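Local coordinates for glucose 1-dehydrogenase (Haloferax mediterranei, PDB 2VWG), which catalyses the zinc-dependent oxidation of D-glucose to its lactone and of several other aldoses, passing the electrons to NADP(+) or, less readily, NAD(+), at residues I4-G9 with L59-E64; T86-P91 with G110-R115; F147-I152 with A311-F316; V35-T40 with I348-E353. One frame throughout, in Å; residues are numbered along the deposited sequence.

Contact 1 of 4, residues I4-G9 with L59-E64. With ZN (zinc ion), chain D; LGC (D-glucono-1,5-lactone), chain C.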
# COMPACT_ATOMS: atom_id res chain seq x y z
N ILE A 4 -0.38 -0.83 38.96
CA ILE A 4 -0.89 0.47 38.56
C ILE A 4 -1.99 0.24 37.53
O ILE A 4 -1.77 -0.40 36.50
CB ILE A 4 0.20 1.38 37.94
CG1 ILE A 4 1.42 1.55 38.86
CG2 ILE A 4 -0.40 2.75 37.60
CD1 ILE A 4 1.08 2.11 40.27
N ALA A 5 -3.17 0.79 37.82
CA ALA A 5 -4.37 0.47 37.06
C ALA A 5 -5.23 1.70 36.86
O ALA A 5 -5.14 2.65 37.62
CB ALA A 5 -5.17 -0.59 37.80
N VAL A 6 -6.06 1.67 35.82
CA VAL A 6 -7.17 2.62 35.70
C VAL A 6 -8.44 1.88 36.11
O VAL A 6 -8.62 0.72 35.76
CB VAL A 6 -7.28 3.20 34.27
CG1 VAL A 6 -7.49 2.11 33.23
CG2 VAL A 6 -8.39 4.25 34.21
N LYS A 7 -9.29 2.54 36.89
CA LYS A 7 -10.57 1.95 37.34
C LYS A 7 -11.70 2.51 36.50
O LYS A 7 -11.63 3.68 36.08
CB LYS A 7 -10.84 2.23 38.81
CG LYS A 7 -10.07 1.34 39.77
CD LYS A 7 -10.36 1.71 41.22
CE LYS A 7 -9.75 0.70 42.18
NZ LYS A 7 -9.70 1.20 43.59
N ARG A 8 -12.72 1.70 36.24
CA ARG A 8 -13.84 2.14 35.40
C ARG A 8 -14.51 3.36 36.03
O ARG A 8 -14.68 3.43 37.26
CB ARG A 8 -14.88 1.03 35.16
CG ARG A 8 -15.75 1.33 33.93
CD ARG A 8 -16.85 0.29 33.71
NE ARG A 8 -16.40 -0.87 32.93
CZ ARG A 8 -16.16 -2.09 33.42
NH1 ARG A 8 -16.32 -2.35 34.72
NH2 ARG A 8 -15.76 -3.06 32.60
N GLY A 9 -14.83 4.35 35.19
CA GLY A 9 -15.38 5.62 35.65
C GLY A 9 -14.32 6.62 36.07
O GLY A 9 -14.49 7.83 35.88
N LEU A 59 -8.22 -2.01 34.84
CA LEU A 59 -7.26 -2.50 33.86
C LEU A 59 -5.85 -2.10 34.31
O LEU A 59 -5.56 -0.92 34.43
CB LEU A 59 -7.55 -1.91 32.48
CG LEU A 59 -6.56 -2.18 31.34
CD1 LEU A 59 -6.56 -3.64 30.94
CD2 LEU A 59 -6.88 -1.29 30.14
N VAL A 60 -5.01 -3.10 34.58
CA VAL A 60 -3.59 -2.85 34.85
C VAL A 60 -2.98 -2.36 33.55
O VAL A 60 -3.16 -2.97 32.49
CB VAL A 60 -2.86 -4.10 35.39
CG1 VAL A 60 -1.37 -3.83 35.56
CG2 VAL A 60 -3.49 -4.55 36.71
N LEU A 61 -2.30 -1.23 33.63
CA LEU A 61 -1.70 -0.59 32.46
C LEU A 61 -0.32 -1.17 32.12
O LEU A 61 0.26 -1.95 32.88
CB LEU A 61 -1.58 0.91 32.71
CG LEU A 61 -2.90 1.65 32.91
CD1 LEU A 61 -2.68 3.00 33.55
CD2 LEU A 61 -3.59 1.79 31.57
N GLY A 62 0.20 -0.75 30.97
CA GLY A 62 1.57 -1.03 30.60
C GLY A 62 1.69 -2.15 29.59
O GLY A 62 1.27 -3.28 29.84
N HIS A 63 2.26 -1.84 28.43
CA HIS A 63 2.48 -2.84 27.40
C HIS A 63 3.94 -2.90 26.92
O HIS A 63 4.27 -3.74 26.09
CB HIS A 63 1.51 -2.61 26.23
CG HIS A 63 1.70 -1.30 25.55
ND1 HIS A 63 1.07 -0.15 25.97
CD2 HIS A 63 2.50 -0.94 24.52
CE1 HIS A 63 1.46 0.86 25.20
NE2 HIS A 63 2.32 0.40 24.31
N GLU A 64 4.78 -2.00 27.44
CA GLU A 64 6.18 -1.90 27.10
C GLU A 64 7.00 -2.27 28.33
O GLU A 64 7.29 -1.41 29.16
CB GLU A 64 6.54 -0.46 26.71
CG GLU A 64 5.74 0.18 25.57
CD GLU A 64 6.15 1.61 25.31
OE1 GLU A 64 6.93 2.19 26.11
OE2 GLU A 64 5.70 2.18 24.30
ZN ZN D . 3.90 1.51 23.37
C1 LGC C . 0.48 0.13 20.88
C2 LGC C . 1.25 -1.13 21.01
O5 LGC C . -0.78 0.17 20.24
O1 LGC C . 0.94 1.17 21.34
O2 LGC C . 2.62 -0.87 20.83
C3 LGC C . 0.82 -2.22 20.05
O3 LGC C . 1.26 -3.47 20.54
C4 LGC C . -0.69 -2.27 19.89
O4 LGC C . -1.00 -3.27 18.94
C5 LGC C . -1.19 -0.90 19.41
C6 LGC C . -2.72 -0.88 19.28
O6 LGC C . -3.30 -1.07 20.55
O HOH W 1 4.46 0.72 21.81

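Contact 2 of 4, residues T86-P91 with G110-R115. With LGC (D-glucono-1,5-lactone), chain C.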
# COMPACT_ATOMS: atom_id res chain seq x y z
N THR A 86 5.80 -10.01 24.50
CA THR A 86 4.93 -9.52 23.45
C THR A 86 3.59 -9.08 24.05
O THR A 86 3.27 -9.35 25.22
CB THR A 86 4.70 -10.57 22.31
OG1 THR A 86 3.88 -11.64 22.77
CG2 THR A 86 6.05 -11.12 21.79
N VAL A 87 2.78 -8.41 23.25
CA VAL A 87 1.59 -7.76 23.75
C VAL A 87 0.30 -8.57 23.51
O VAL A 87 -0.58 -8.57 24.36
CB VAL A 87 1.49 -6.35 23.17
CG1 VAL A 87 0.16 -5.68 23.57
CG2 VAL A 87 2.71 -5.52 23.64
N ARG A 88 0.21 -9.28 22.38
CA ARG A 88 -1.04 -9.96 22.06
C ARG A 88 -1.16 -11.37 22.66
O ARG A 88 -0.18 -12.12 22.72
CB ARG A 88 -1.30 -9.97 20.56
CG ARG A 88 -1.87 -8.67 20.11
CD ARG A 88 -2.19 -8.62 18.66
NE ARG A 88 -2.68 -7.29 18.31
CZ ARG A 88 -3.21 -6.97 17.13
NH1 ARG A 88 -3.28 -7.87 16.16
NH2 ARG A 88 -3.65 -5.74 16.92
N ARG A 89 -2.37 -11.69 23.10
CA ARG A 89 -2.69 -13.02 23.64
C ARG A 89 -4.02 -13.46 23.04
O ARG A 89 -4.83 -12.62 22.64
CB ARG A 89 -2.81 -12.97 25.16
CG ARG A 89 -1.54 -12.55 25.89
CD ARG A 89 -0.46 -13.62 25.80
NE ARG A 89 0.74 -13.21 26.53
CZ ARG A 89 1.68 -12.39 26.05
NH1 ARG A 89 1.60 -11.91 24.82
NH2 ARG A 89 2.72 -12.08 26.81
N PRO A 90 -4.25 -14.79 22.95
CA PRO A 90 -5.52 -15.29 22.43
C PRO A 90 -6.71 -14.80 23.27
O PRO A 90 -6.58 -14.62 24.49
CB PRO A 90 -5.40 -16.81 22.52
CG PRO A 90 -4.01 -17.12 22.89
CD PRO A 90 -3.31 -15.86 23.31
N PRO A 91 -7.87 -14.57 22.62
CA PRO A 91 -9.03 -14.08 23.35
C PRO A 91 -9.71 -15.18 24.19
O PRO A 91 -9.21 -16.31 24.25
CB PRO A 91 -9.95 -13.56 22.24
CG PRO A 91 -9.62 -14.40 21.08
CD PRO A 91 -8.16 -14.75 21.19
N GLY A 110 -11.38 -8.47 17.90
CA GLY A 110 -12.13 -9.57 18.50
C GLY A 110 -11.41 -10.90 18.46
O GLY A 110 -11.90 -11.89 19.01
N MET A 111 -10.24 -10.96 17.83
CA MET A 111 -9.51 -12.22 17.75
C MET A 111 -8.20 -12.17 18.53
O MET A 111 -7.31 -13.02 18.35
CB MET A 111 -9.28 -12.60 16.28
CG MET A 111 -10.60 -12.68 15.51
SD MET A 111 -10.43 -13.68 14.03
CE MET A 111 -10.31 -15.31 14.76
N TYR A 112 -8.10 -11.19 19.41
CA TYR A 112 -6.94 -11.03 20.26
C TYR A 112 -7.31 -10.21 21.49
O TYR A 112 -8.28 -9.45 21.49
CB TYR A 112 -5.80 -10.34 19.49
CG TYR A 112 -6.10 -8.92 19.06
CD1 TYR A 112 -5.96 -7.87 19.95
CD2 TYR A 112 -6.55 -8.64 17.77
CE1 TYR A 112 -6.24 -6.57 19.57
CE2 TYR A 112 -6.83 -7.34 17.38
CZ TYR A 112 -6.67 -6.31 18.29
OH TYR A 112 -6.93 -5.01 17.92
N PHE A 113 -6.51 -10.39 22.54
CA PHE A 113 -6.38 -9.40 23.60
C PHE A 113 -5.01 -8.75 23.45
O PHE A 113 -4.08 -9.37 22.94
CB PHE A 113 -6.45 -10.05 24.98
CG PHE A 113 -7.80 -10.62 25.34
CD1 PHE A 113 -8.98 -10.11 24.79
CD2 PHE A 113 -7.89 -11.66 26.26
CE1 PHE A 113 -10.22 -10.64 25.16
CE2 PHE A 113 -9.12 -12.19 26.62
CZ PHE A 113 -10.28 -11.67 26.07
N GLU A 114 -4.90 -7.50 23.91
CA GLU A 114 -3.62 -6.81 24.06
C GLU A 114 -3.42 -6.45 25.52
O GLU A 114 -4.19 -5.67 26.10
CB GLU A 114 -3.58 -5.55 23.21
CG GLU A 114 -3.36 -5.85 21.76
CD GLU A 114 -3.42 -4.63 20.83
OE1 GLU A 114 -3.82 -3.53 21.24
OE2 GLU A 114 -3.05 -4.81 19.67
N ARG A 115 -2.40 -7.03 26.12
CA ARG A 115 -2.13 -6.80 27.52
C ARG A 115 -1.82 -5.33 27.77
O ARG A 115 -0.98 -4.74 27.10
CB ARG A 115 -0.98 -7.71 28.00
CG ARG A 115 -1.39 -9.20 28.02
CD ARG A 115 -0.54 -10.07 28.94
NE ARG A 115 -0.54 -9.56 30.31
CZ ARG A 115 -0.05 -10.20 31.37
NH1 ARG A 115 0.47 -11.41 31.27
NH2 ARG A 115 -0.10 -9.61 32.55
C1 LGC C . 0.48 0.13 20.88
C2 LGC C . 1.25 -1.13 21.01
O5 LGC C . -0.78 0.17 20.24
O1 LGC C . 0.94 1.17 21.34
O2 LGC C . 2.62 -0.87 20.83
C3 LGC C . 0.82 -2.22 20.05
O3 LGC C . 1.26 -3.47 20.54
C4 LGC C . -0.69 -2.27 19.89
O4 LGC C . -1.00 -3.27 18.94
C5 LGC C . -1.19 -0.90 19.41
C6 LGC C . -2.72 -0.88 19.28
O6 LGC C . -3.30 -1.07 20.55
O HOH W 2 -0.28 -13.93 29.37

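Contact 3 of 4, residues F147-I152 with A311-F316. With LGC (D-glucono-1,5-lactone), chain C.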
# COMPACT_ATOMS: atom_id res chain seq x y z
N PHE A 147 12.54 -1.59 27.98
CA PHE A 147 11.16 -1.20 27.67
C PHE A 147 11.07 -0.51 26.31
O PHE A 147 9.98 -0.28 25.82
CB PHE A 147 10.56 -0.29 28.77
CG PHE A 147 11.33 0.98 29.01
CD1 PHE A 147 11.07 2.12 28.28
CD2 PHE A 147 12.33 1.03 29.97
CE1 PHE A 147 11.80 3.27 28.47
CE2 PHE A 147 13.05 2.18 30.19
CZ PHE A 147 12.79 3.31 29.43
N LEU A 148 12.22 -0.14 25.73
CA LEU A 148 12.22 0.45 24.39
C LEU A 148 12.15 -0.62 23.29
O LEU A 148 11.88 -0.30 22.14
CB LEU A 148 13.48 1.30 24.19
CG LEU A 148 13.53 2.61 24.98
CD1 LEU A 148 14.87 3.33 24.71
CD2 LEU A 148 12.33 3.52 24.66
N ILE A 149 12.38 -1.88 23.65
CA ILE A 149 12.37 -2.95 22.63
C ILE A 149 11.00 -3.06 21.97
O ILE A 149 10.92 -3.22 20.75
CB ILE A 149 12.84 -4.30 23.19
CG1 ILE A 149 14.31 -4.22 23.64
CG2 ILE A 149 12.62 -5.44 22.17
CD1 ILE A 149 15.29 -3.83 22.56
N GLU A 150 9.92 -2.94 22.74
CA GLU A 150 8.59 -3.04 22.17
C GLU A 150 8.30 -1.94 21.13
O GLU A 150 7.89 -2.24 20.01
CB GLU A 150 7.51 -3.15 23.26
CG GLU A 150 6.14 -3.55 22.74
CD GLU A 150 5.29 -2.39 22.25
OE1 GLU A 150 5.64 -1.22 22.51
OE2 GLU A 150 4.26 -2.66 21.60
N PRO A 151 8.48 -0.66 21.50
CA PRO A 151 8.24 0.39 20.49
C PRO A 151 9.17 0.32 19.27
O PRO A 151 8.73 0.62 18.17
CB PRO A 151 8.42 1.70 21.28
CG PRO A 151 9.01 1.32 22.59
CD PRO A 151 8.75 -0.10 22.84
N ILE A 152 10.42 -0.09 19.46
CA ILE A 152 11.31 -0.33 18.34
C ILE A 152 10.71 -1.40 17.44
O ILE A 152 10.72 -1.26 16.22
CB ILE A 152 12.73 -0.72 18.78
CG1 ILE A 152 13.42 0.45 19.50
CG2 ILE A 152 13.60 -1.10 17.54
CD1 ILE A 152 14.79 0.09 20.08
N ALA A 311 14.77 -8.46 16.05
CA ALA A 311 15.37 -7.45 15.20
C ALA A 311 15.67 -6.18 15.99
O ALA A 311 16.70 -5.54 15.79
CB ALA A 311 14.45 -7.13 14.04
N ALA A 312 14.75 -5.82 16.88
CA ALA A 312 14.89 -4.62 17.69
C ALA A 312 16.15 -4.64 18.56
O ALA A 312 16.76 -3.59 18.78
CB ALA A 312 13.63 -4.42 18.58
N THR A 313 16.55 -5.82 19.04
CA THR A 313 17.74 -5.90 19.88
C THR A 313 19.00 -5.49 19.09
O THR A 313 19.90 -4.88 19.64
CB THR A 313 17.93 -7.28 20.54
OG1 THR A 313 18.27 -8.27 19.55
CG2 THR A 313 16.66 -7.70 21.31
N VAL A 314 19.03 -5.81 17.80
CA VAL A 314 20.13 -5.42 16.92
C VAL A 314 20.11 -3.91 16.64
O VAL A 314 21.14 -3.23 16.72
CB VAL A 314 20.10 -6.23 15.60
CG1 VAL A 314 21.21 -5.77 14.64
CG2 VAL A 314 20.22 -7.75 15.89
N THR A 315 18.93 -3.39 16.33
CA THR A 315 18.77 -1.98 16.06
C THR A 315 19.17 -1.15 17.28
O THR A 315 19.85 -0.13 17.14
CB THR A 315 17.31 -1.65 15.64
OG1 THR A 315 17.05 -2.26 14.37
CG2 THR A 315 17.07 -0.14 15.53
N PHE A 316 18.80 -1.63 18.46
CA PHE A 316 19.11 -0.96 19.73
C PHE A 316 20.60 -0.64 19.86
O PHE A 316 20.97 0.48 20.19
CB PHE A 316 18.66 -1.83 20.91
CG PHE A 316 18.86 -1.20 22.25
CD1 PHE A 316 17.81 -0.56 22.90
CD2 PHE A 316 20.12 -1.24 22.88
CE1 PHE A 316 18.01 0.04 24.15
CE2 PHE A 316 20.33 -0.65 24.10
CZ PHE A 316 19.27 -0.02 24.75
C1 LGC C . 0.48 0.13 20.88
C2 LGC C . 1.25 -1.13 21.01
O5 LGC C . -0.78 0.17 20.24
O1 LGC C . 0.94 1.17 21.34
O2 LGC C . 2.62 -0.87 20.83
C3 LGC C . 0.82 -2.22 20.05
O3 LGC C . 1.26 -3.47 20.54
C4 LGC C . -0.69 -2.27 19.89
O4 LGC C . -1.00 -3.27 18.94
C5 LGC C . -1.19 -0.90 19.41
C6 LGC C . -2.72 -0.88 19.28
O6 LGC C . -3.30 -1.07 20.55

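Contact 4 of 4, residues V35-T40 with I348-E353. With ZN (zinc ion), chain D; NAP (NADP nicotinamide-adenine-dinucleotide phosphate), chain B; LGC (D-glucono-1,5-lactone), chain C.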
# COMPACT_ATOMS: atom_id res chain seq x y z
N VAL A 35 8.67 -0.48 33.12
CA VAL A 35 7.60 -0.44 32.14
C VAL A 35 7.51 0.97 31.59
O VAL A 35 7.41 1.94 32.35
CB VAL A 35 6.23 -0.86 32.74
CG1 VAL A 35 5.16 -0.94 31.64
CG2 VAL A 35 6.36 -2.17 33.44
N GLY A 36 7.57 1.08 30.27
CA GLY A 36 7.47 2.36 29.59
C GLY A 36 6.04 2.86 29.48
O GLY A 36 5.08 2.09 29.64
N VAL A 37 5.90 4.15 29.23
CA VAL A 37 4.60 4.79 29.01
C VAL A 37 4.63 5.44 27.64
O VAL A 37 5.67 5.99 27.24
CB VAL A 37 4.33 5.88 30.08
CG1 VAL A 37 2.99 6.58 29.80
CG2 VAL A 37 4.33 5.27 31.45
N ASP A 38 3.53 5.39 26.91
CA ASP A 38 3.48 6.08 25.60
C ASP A 38 2.12 6.72 25.35
O ASP A 38 1.24 6.68 26.21
CB ASP A 38 3.90 5.14 24.44
CG ASP A 38 2.83 4.11 24.07
OD1 ASP A 38 1.82 4.02 24.77
OD2 ASP A 38 3.03 3.38 23.08
N GLY A 39 1.98 7.31 24.17
CA GLY A 39 0.74 7.93 23.75
C GLY A 39 -0.47 7.03 23.82
O GLY A 39 -1.55 7.47 24.16
N THR A 40 -0.29 5.75 23.48
CA THR A 40 -1.39 4.79 23.54
C THR A 40 -1.92 4.64 24.97
O THR A 40 -3.13 4.57 25.17
CB THR A 40 -0.96 3.42 22.99
OG1 THR A 40 -0.47 3.56 21.64
CG2 THR A 40 -2.15 2.44 23.02
N ILE A 348 9.46 13.39 27.15
CA ILE A 348 9.50 12.64 25.91
C ILE A 348 9.11 11.19 26.20
O ILE A 348 7.95 10.83 26.00
CB ILE A 348 10.86 12.78 25.19
CG1 ILE A 348 11.15 14.28 24.95
CG2 ILE A 348 10.82 11.99 23.87
CD1 ILE A 348 12.47 14.56 24.26
N LYS A 349 10.05 10.37 26.66
CA LYS A 349 9.75 8.98 27.03
C LYS A 349 9.97 8.81 28.52
O LYS A 349 11.02 9.15 29.05
CB LYS A 349 10.64 8.00 26.28
CG LYS A 349 10.28 6.55 26.48
CD LYS A 349 9.00 6.24 25.74
CE LYS A 349 8.56 4.85 25.94
NZ LYS A 349 7.25 4.64 25.28
N THR A 350 8.96 8.26 29.20
CA THR A 350 9.07 7.96 30.62
C THR A 350 8.86 6.48 30.86
O THR A 350 8.36 5.75 30.00
CB THR A 350 8.04 8.73 31.46
OG1 THR A 350 6.71 8.37 31.05
CG2 THR A 350 8.23 10.22 31.30
N ALA A 351 9.27 6.06 32.04
CA ALA A 351 9.08 4.69 32.49
C ALA A 351 8.92 4.68 34.00
O ALA A 351 9.33 5.62 34.70
CB ALA A 351 10.30 3.82 32.08
N ILE A 352 8.38 3.58 34.50
CA ILE A 352 8.25 3.33 35.94
C ILE A 352 9.15 2.15 36.28
O ILE A 352 9.09 1.11 35.63
CB ILE A 352 6.80 2.99 36.31
CG1 ILE A 352 5.88 4.17 35.94
CG2 ILE A 352 6.68 2.60 37.80
CD1 ILE A 352 4.41 3.83 35.94
N GLU A 353 10.00 2.32 37.29
CA GLU A 353 10.86 1.27 37.79
C GLU A 353 10.23 0.54 38.96
O GLU A 353 9.99 1.14 40.01
CB GLU A 353 12.19 1.86 38.23
CG GLU A 353 13.19 0.81 38.69
CD GLU A 353 14.55 1.40 38.95
OE1 GLU A 353 14.79 1.85 40.07
OE2 GLU A 353 15.37 1.38 38.03
ZN ZN D . 3.90 1.51 23.37
PA NAP B . 2.61 10.89 21.30
O1A NAP B . 3.68 10.87 22.32
O2A NAP B . 1.30 11.42 21.63
O5B NAP B . 3.22 11.63 20.03
C5B NAP B . 2.37 12.19 19.07
C4B NAP B . 3.04 13.46 18.58
O4B NAP B . 2.42 13.90 17.40
C3B NAP B . 2.96 14.58 19.62
O3B NAP B . 4.25 14.98 20.02
C2B NAP B . 2.22 15.67 18.88
O2B NAP B . 2.73 16.94 19.15
C1B NAP B . 2.41 15.30 17.41
N9A NAP B . 1.33 15.86 16.59
C8A NAP B . -0.02 15.61 16.69
N7A NAP B . -0.65 16.33 15.74
C5A NAP B . 0.26 17.04 15.05
C6A NAP B . 0.16 17.93 14.00
N6A NAP B . -1.01 18.24 13.48
N1A NAP B . 1.31 18.51 13.50
C2A NAP B . 2.55 18.19 14.03
N3A NAP B . 2.64 17.30 15.07
C4A NAP B . 1.52 16.74 15.57
O3 NAP B . 2.39 9.38 20.78
PN NAP B . 3.47 8.23 20.50
O1N NAP B . 4.71 8.78 19.88
O2N NAP B . 3.59 7.34 21.68
O5D NAP B . 2.63 7.47 19.35
C5D NAP B . 2.26 8.16 18.18
C4D NAP B . 1.01 7.56 17.58
O4D NAP B . 1.27 6.22 17.20
C3D NAP B . -0.17 7.51 18.54
O3D NAP B . -1.35 7.71 17.79
C2D NAP B . -0.12 6.09 19.06
O2D NAP B . -1.36 5.65 19.52
C1D NAP B . 0.33 5.35 17.80
N1N NAP B . 0.96 4.05 18.02
C2N NAP B . 0.56 3.02 17.22
C3N NAP B . 1.15 1.78 17.34
C7N NAP B . 0.83 0.75 16.30
O7N NAP B . 1.01 -0.57 16.66
N7N NAP B . 0.36 1.13 15.11
C4N NAP B . 2.12 1.57 18.30
C5N NAP B . 2.53 2.63 19.10
C6N NAP B . 1.94 3.88 18.95
P2B NAP B . 2.18 17.86 20.37
O1X NAP B . 2.72 17.28 21.63
O2X NAP B . 0.69 17.91 20.39
O3X NAP B . 2.82 19.20 20.09
C1 LGC C . 0.48 0.13 20.88
C2 LGC C . 1.25 -1.13 21.01
O5 LGC C . -0.78 0.17 20.24
O1 LGC C . 0.94 1.17 21.34
O2 LGC C . 2.62 -0.87 20.83
C3 LGC C . 0.82 -2.22 20.05
O3 LGC C . 1.26 -3.47 20.54
C4 LGC C . -0.69 -2.27 19.89
O4 LGC C . -1.00 -3.27 18.94
C5 LGC C . -1.19 -0.90 19.41
C6 LGC C . -2.72 -0.88 19.28
O6 LGC C . -3.30 -1.07 20.55
O HOH W 3 6.28 8.55 28.10
O HOH W 1 4.46 0.72 21.81

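Contact 1 of 4, residues I4-G9 with L59-E64
Val6 and Leu59 face each other as an antiparallel hydrogen-bonded pair where strand 2-7 runs beside strand 58-60. The amide of Leu59 gives a bond of 2.9 Å from its N to Val6 O, and the return bond runs from Val6 N to Leu59 O at 3.0 Å. Two residues further on, Leu61 N meets Ile4 O at 3.0 Å, extending the ladder just past the end of the short strand. Between these bonds, Ala5 and Val60 form a non-hydrogen-bonded pair with their CA atoms only 4.1 Å apart, and Ala5 CA makes a CA-H...O contact to Leu59 O.

Val6 shows how a small side chain can bridge two neighbours. Its CB carries CG1 between the backbone N and the carbonyl carbon (chi1 59°), which turns that methyl across the strand; CG1 then lies 3.8 Å from Leu59 O, touches Leu59 CB, and looks on to Leu61 CD2 at 4.3 Å. The apolar face so begun continues in helix 39-46, where Val44 packs on both leucines.

Beyond Gly62, whose positive phi suits a residue without a side chain, the same segment enters the catalytic site. His63 NE2 and Glu64 OE2 each bind zinc at 2.1 Å, with Asp38 and a water completing the coordination. A ladder in a small three-stranded sheet thus leads straight into two ligands of the catalytic zinc site in the GroES-like domain of a zinc-containing alcohol dehydrogenase.

Contact 2 of 4, residues T86-P91 with G110-R115
Arg88 pairs with Glu114 and Arg89 with Phe113 in a short antiparallel ladder, bonded in both directions between Arg89 and Phe113 and closed by Arg115 N giving its hydrogen to Val87 O. These two strands of a small three-stranded sheet in the GroES-like domain form one wall of the sugar site, and their non-hydrogen-bonded pair carries the working side chains.

Arg88 and Glu114 lie side by side and point the same way. The arginine chain, extended from CG to NE, brings NE to 2.9 Å and NH2 to 3.0 Å from the single oxygen Glu114 OE2, a side-on salt bridge whose acceptor lies in the guanidinium plane. NE uses the anti lone pair of OE2, whereas NH2 arrives from the anti side, 30° out of the carboxylate plane. One face of the guanidinium rests on Tyr112: Arg88 CZ stands 3.6 Å from the ring centroid, the planes 9° apart, a stacked cation-pi contact. An alanine in place of Arg88 is likely to leave the Glu114 carboxylate without its charged mate and freer to turn, and the face of Tyr112 without its cation.

On the other side of the sheet, the stems of Arg89 and Arg115 cross, and a water accepts from Arg89 NE and Arg115 NH1; the Arg115 guanidinium also bonds to the carbonyl of His121. Past the strand end, Pro91 CA sits over the Phe113 ring, 3.8 Å from its centroid, a CH-pi contact.

The carboxylate held by Arg88 grips the lactone with both oxygens: O6 donates to Glu114 OE1 at 2.6 Å and O4 donates to Glu114 OE2 at 2.7 Å.

Contact 3 of 4, residues F147-I152 with A311-F316
Ala312 CB presses between Ile149 and Ile152, a small residue at the closest backbone approach (Ile152 CA to Ala312 CA 5.6 Å). It meets Ile152 CG2 at 3.5 Å, tighter than usual for two carbons, and Ile149 CG2 at 3.9 Å. This is apolar helix-helix packing, in which the start of helix 149-165 lies against helix 306-318 in the Rossmann-type C-terminal part of the chain.

Around that alanine, Phe316 closes one end. With its CG anti to the backbone N (chi1 -177°), the ring is carried toward the isoleucines, which it crosses at about a right angle. Its CD1 lies 4.1 Å from Ile149 CD1, while Ile152 CD1 comes to the ring edge, near its plane. On the other flank Ile152 CG2 touches Thr315 CG2; the hydroxyl of that threonine is bonded to Glu156, further along helix 149-165, a polar tie between the same two helices.

In the next shell, Leu187 and Met191 of helix 183-193 pack on Ile152.

Glu150, between the two packed isoleucines in sequence, leaves the helix on the side away from helix 306-318, and its carboxylate reaches the lactone. It belongs to the substrate and catalytic zinc sites, though zinc here has other close ligands. Its chain bends at chi2 (-86°); lactone O2 donates to Glu150 OE2 at 2.5 Å, and O3 to the same oxygen at a longer 3.3 Å.

Contact 4 of 4, residues V35-T40 with I348-E353
Val35 and Ile352 exchange two backbone hydrogen bonds, Val35 N to Ile352 O at 3.0 Å and Ile352 N to Val35 O at 2.9 Å, and Val37 N adds a third to Thr350 O. Between these rungs Gly36 faces Ala351, CA atoms 4.1 Å apart; a CB on the glycine would crowd Lys349 CE. A water donating to Val37 O and accepting from Thr350 N bridges the strands.

Among side chains, Thr350 OG1 is hydrogen-bonded to Ala340 O and lies 3.6 Å from Val37 CB. Lys349, bent at chi2 (72°), turns its end back across the strand, and NZ donates to Val37 O at 2.9 Å from above the carbonyl plane. That ammonium also forms a salt bridge with Glu64, and a leucine in its place would probably leave Glu64 without its positive mate and Val37 O without the ammonium.

Metal and ligand bonds follow: Asp38 OD2 binds zinc at 2.1 Å, Gly39 N donates to NADP O2N at 3.0 Å, and Thr40 OG1 accepts from NADP O2D while donating to lactone O1 at 2.8 Å. One strand-to-helix segment thus touches metal, cofactor and sugar, tied by an ammonium that may temper the negative charge around zinc.

All four contacts reach the lactone, and contacts 1 and 4 also hold zinc ligands. Contact 1 lies in the small sheet of strands 2-7 and 58-60, contact 4 in the mixed sheet joining strands 27-37 and 349-353, and contact 3 packs helices 149-165 and 306-318. Along the chain, contacts 1, 2 and 3 follow in series; contact 4 spans contacts 2 and 3 and alternates with contact 1. Centres of contacts 1 and 4 are about 13 Å apart, and Glu64 meets Lys349 and Gly36; Phe147 of contact 3 packs on Ala351. Contacts 2 and 4, about 20 Å apart by centre, do not touch. The active site is thus assembled from segments scattered through the sequence.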